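Local atomic coordinates of long form salivary protein D7L (Phlebotomus duboscqi, PDB entry 6MT7), a protein that binds and sequesters cysteinyl leukotrienes and a thromboxane A2 analogue, inhibiting platelet aggregation while the female sand fly takes a blood meal. Residues Ala78-Gly81 / Gly82-Thr85; Arg178-Asn181 / Ile182-Ile185. One frame throughout, in Å; residues are numbered along the deposited sequence.

Interaction 1: residues Ala78-Gly81 / Gly82-Thr85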
loop_
_atom_site.group_PDB
_atom_site.type_symbol
_atom_site.label_atom_id
_atom_site.label_comp_id
_atom_site.label_asym_id
_atom_site.label_seq_id
_atom_site.Cartn_x
_atom_site.Cartn_y
_atom_site.Cartn_z
ATOM N N ALA A 78 15.990 13.772 -9.687
ATOM C CA ALA A 78 15.517 15.041 -10.226
ATOM C C ALA A 78 14.010 15.024 -10.427
ATOM O O ALA A 78 13.432 14.030 -10.870
ATOM C CB ALA A 78 16.215 15.343 -11.556
ATOM N N ILE A 79 13.365 16.138 -10.101
ATOM C CA ILE A 79 11.931 16.278 -10.335
ATOM C C ILE A 79 11.657 16.193 -11.830
ATOM O O ILE A 79 12.219 16.981 -12.603
ATOM C CB ILE A 79 11.395 17.599 -9.762
ATOM C CG1 ILE A 79 11.731 17.705 -8.273
ATOM C CG2 ILE A 79 9.887 17.701 -10.004
ATOM C CD1 ILE A 79 11.166 16.588 -7.448
ATOM N N PRO A 80 10.801 15.286 -12.285
ATOM C CA PRO A 80 10.573 15.150 -13.726
ATOM C C PRO A 80 9.719 16.281 -14.284
ATOM O O PRO A 80 9.053 17.024 -13.560
ATOM C CB PRO A 80 9.863 13.800 -13.848
ATOM C CG PRO A 80 9.283 13.535 -12.517
ATOM C CD PRO A 80 10.083 14.271 -11.494
ATOM N N GLY A 81 9.765 16.421 -15.608
ATOM C CA GLY A 81 8.881 17.348 -16.278
ATOM C C GLY A 81 7.463 16.815 -16.330
ATOM O O GLY A 81 7.182 15.668 -15.982
ATOM N N GLY A 82 6.547 17.675 -16.770
ATOM C CA GLY A 82 5.168 17.257 -16.954
ATOM C C GLY A 82 4.372 17.086 -15.681
ATOM O O GLY A 82 3.379 16.350 -15.679
ATOM N N ILE A 83 4.790 17.729 -14.586
ATOM C CA ILE A 83 4.036 17.633 -13.338
ATOM C C ILE A 83 2.679 18.312 -13.479
ATOM O O ILE A 83 1.709 17.918 -12.823
ATOM C CB ILE A 83 4.855 18.232 -12.179
ATOM C CG1 ILE A 83 6.165 17.471 -12.003
ATOM C CG2 ILE A 83 4.059 18.226 -10.864
ATOM C CD1 ILE A 83 5.978 16.032 -11.717
ATOM N N ASN A 84 2.577 19.332 -14.337
ATOM C CA ASN A 84 1.305 20.022 -14.501
ATOM C C ASN A 84 0.204 19.061 -14.931
ATOM O O ASN A 84 -0.925 19.145 -14.440
ATOM C CB ASN A 84 1.452 21.169 -15.503
ATOM C CG ASN A 84 1.886 20.696 -16.869
ATOM O OD1 ASN A 84 2.684 19.765 -16.996
ATOM N ND2 ASN A 84 1.366 21.339 -17.909
ATOM N N THR A 85 0.523 18.107 -15.813
ATOM C CA THR A 85 -0.503 17.190 -16.307
ATOM C C THR A 85 -1.045 16.300 -15.197
ATOM O O THR A 85 -2.235 15.963 -15.186
ATOM C CB THR A 85 0.063 16.331 -17.437
ATOM O OG1 THR A 85 0.601 17.182 -18.451
ATOM C CG2 THR A 85 -1.023 15.435 -18.043
#
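Ile83 reaches back along the extended segment 78-81 to meet Ile79 and Pro80, and its side chain carries most of this local contact. From CB the chain divides, and the longer branch does the touching. CG1 stands anti to the carbonyl carbon (chi1 -61°), a torsion that turns this branch back along the preceding backbone. There CG1 of Ile83 lies 3.3 Å from the carbonyl O of Pro80. On its other contact, the same CG1 approaches the branch methyl CG2 of Ile79 at 4.2 Å. At the tip, CD1 of Ile83 remains beside the carbonyl O of Pro80 at 3.7 Å and meets the ring atom CG of Pro80 at 4.2 Å. The ethyl branch thus rests against a carbonyl, a methyl and the proline ring; the contacts are van der Waals in kind, and no hydrogen bond joins the two segments.

Two glycines carry the backbone between them. Gly82 has a positive phi (75°) and leads directly into the short helix 83-86. The helix's first turn is loosely made, for Thr85 N gives the carbonyl O of Gly82 only a weak hydrogen bond of 3.4 Å. Pro80 and Ile83 both also touch Phe104 of helix 94-106, while Ile79 and Pro80 lean on Phe72 of helix 65-74. The Pro80 side chain, about 9 Å from the bound Triton X-100 fragment, does not touch it.

The result is an extended, polyproline-II-like lead-in that bends at Gly82 into a short helix, on the surface of a mainly helical domain of the odorant-binding (PBP/GOBP) family.

Interaction 2: residues Arg178-Asn181 / Ile182-Ile185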
loop_
_atom_site.group_PDB
_atom_site.type_symbol
_atom_site.label_atom_id
_atom_site.label_comp_id
_atom_site.label_asym_id
_atom_site.label_seq_id
_atom_site.Cartn_x
_atom_site.Cartn_y
_atom_site.Cartn_z
ATOM N N ARG A 178 -8.872 0.227 2.895
ATOM C CA ARG A 178 -8.487 -1.172 2.708
ATOM C C ARG A 178 -9.651 -1.999 2.167
ATOM O O ARG A 178 -10.786 -1.896 2.640
ATOM C CB ARG A 178 -7.975 -1.745 4.033
ATOM C CG ARG A 178 -7.313 -3.115 3.943
ATOM C CD ARG A 178 -5.939 -3.025 3.286
ATOM N NE ARG A 178 -5.121 -4.183 3.627
ATOM C CZ ARG A 178 -4.814 -5.151 2.769
ATOM N NH1 ARG A 178 -5.240 -5.085 1.518
ATOM N NH2 ARG A 178 -4.066 -6.182 3.155
ATOM N N ASN A 179 -9.360 -2.798 1.140
ATOM C CA ASN A 179 -10.337 -3.625 0.449
ATOM C C ASN A 179 -9.990 -5.068 0.773
ATOM O O ASN A 179 -8.968 -5.587 0.311
ATOM C CB ASN A 179 -10.298 -3.352 -1.057
ATOM C CG ASN A 179 -11.281 -4.202 -1.851
ATOM O OD1 ASN A 179 -11.769 -5.231 -1.382
ATOM N ND2 ASN A 179 -11.560 -3.777 -3.080
ATOM N N LEU A 180 -10.833 -5.711 1.579
ATOM C CA LEU A 180 -10.679 -7.124 1.884
ATOM C C LEU A 180 -11.830 -7.951 1.312
ATOM O O LEU A 180 -12.092 -9.054 1.798
ATOM C CB LEU A 180 -10.562 -7.325 3.393
ATOM C CG LEU A 180 -9.382 -6.630 4.097
ATOM C CD1 LEU A 180 -9.298 -7.036 5.574
ATOM C CD2 LEU A 180 -8.045 -6.883 3.389
ATOM N N ASN A 181 -12.496 -7.434 0.274
ATOM C CA ASN A 181 -13.705 -8.072 -0.247
ATOM C C ASN A 181 -13.439 -9.508 -0.685
ATOM O O ASN A 181 -14.246 -10.406 -0.409
ATOM C CB ASN A 181 -14.269 -7.282 -1.428
ATOM C CG ASN A 181 -14.699 -5.861 -1.066
ATOM O OD1 ASN A 181 -14.901 -5.516 0.100
ATOM N ND2 ASN A 181 -14.852 -5.037 -2.084
ATOM N N ILE A 182 -12.332 -9.738 -1.397
ATOM C CA ILE A 182 -12.044 -11.086 -1.891
ATOM C C ILE A 182 -11.786 -12.065 -0.751
ATOM O O ILE A 182 -11.906 -13.282 -0.945
ATOM C CB ILE A 182 -10.860 -11.055 -2.882
ATOM C CG1 ILE A 182 -10.749 -12.384 -3.636
ATOM C CG2 ILE A 182 -9.558 -10.744 -2.164
ATOM C CD1 ILE A 182 -11.971 -12.727 -4.454
ATOM N N LEU A 183 -11.447 -11.567 0.436
ATOM C CA LEU A 183 -11.259 -12.390 1.621
ATOM C C LEU A 183 -12.543 -12.600 2.408
ATOM O O LEU A 183 -12.494 -13.197 3.490
ATOM C CB LEU A 183 -10.214 -11.760 2.546
ATOM C CG LEU A 183 -8.895 -11.368 1.892
ATOM C CD1 LEU A 183 -7.913 -10.891 2.944
ATOM C CD2 LEU A 183 -8.346 -12.560 1.125
ATOM N N GLY A 184 -13.678 -12.128 1.894
ATOM C CA GLY A 184 -14.947 -12.289 2.570
ATOM C C GLY A 184 -15.277 -11.211 3.573
ATOM O O GLY A 184 -16.105 -11.447 4.461
ATOM N N ILE A 185 -14.644 -10.045 3.478
ATOM C CA ILE A 185 -14.935 -8.906 4.346
ATOM C C ILE A 185 -15.533 -7.820 3.463
ATOM O O ILE A 185 -14.832 -7.245 2.621
ATOM C CB ILE A 185 -13.678 -8.386 5.060
ATOM C CG1 ILE A 185 -12.983 -9.513 5.816
ATOM C CG2 ILE A 185 -14.034 -7.226 5.999
ATOM C CD1 ILE A 185 -13.626 -9.844 7.116
HETATM O O HOH W 1 -10.515 -7.517 -2.277
HETATM O O HOH W 2 -13.043 -5.054 3.055
#
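Leu180 and Ile185 are joined through both backbone and side chain where the chain leaves a short 3-10 turn. Among the backbone bonds, the carbonyl O of Leu180 is gripped twice: Leu183 N donates to it at 2.9 Å, and Ile185 N at 3.2 Å. The two donors approach from opposite faces of the carbonyl plane, well out of it. Nested inside, Gly184 N donates to the carbonyl O of Asn181 at 2.9 Å. This 6→1 bond enclosing a 5→2 bond, with a glycine of positive phi (87°) after Leu183, makes a Schellman motif.

Side-chain and water bonds secure the entrance to the turn. OD1 of Asn179 accepts from Asn181 N at 2.9 Å, forming an Asx turn with a nearly straight N-H...O angle of 164°. Water 1 donates to the same OD1 and accepts from Ile182 N. A second water links Leu180 N to the carbonyl O of Ile185, tying the start of the turn to its exit.

Apolar contacts complete the motif. CB of Leu180 packs on CB of Ile185 at 3.7 Å, the hydrophobic pairing that commonly accompanies a Schellman ending. The first torsion of Leu180 sets CG beside its backbone N (chi1 -60°), while the second carries CD1 on in the extended direction and leaves CD2 as the methyl turned to Leu183, 4.0 Å from CD1 of that residue. That CD2 also sits over the centre of the Arg178 guanidinium, 3.7 Å above its plane.

Leu180 and Ile185 both lean on Val213 of helix 203-216, Leu183 packs against helix 220-227, and Arg178 reaches helix 8-21, placing the turn among these helices just ahead of helix 187-196.

Overall arrangement
The two contacts lie on opposite sides of the chain's centre, about 35 Å apart between centres, and rest on different sets of helices. Interaction 1 is a surface contact at the entrance to a short helix, resting on helices 65-74 and 94-106. Interaction 2 is partly buried at the exit of a 3-10 turn, with helices 203-216 and 220-227 against it. Their chemistry differs accordingly: 78-85 meets mainly through aliphatic groups, whereas 178-185 combines nested backbone bonds, an Asx turn and bridging waters with its leucine and isoleucine contacts. Each has a glycine of positive phi, just before a helix in interaction 1 and ending a turn in interaction 2.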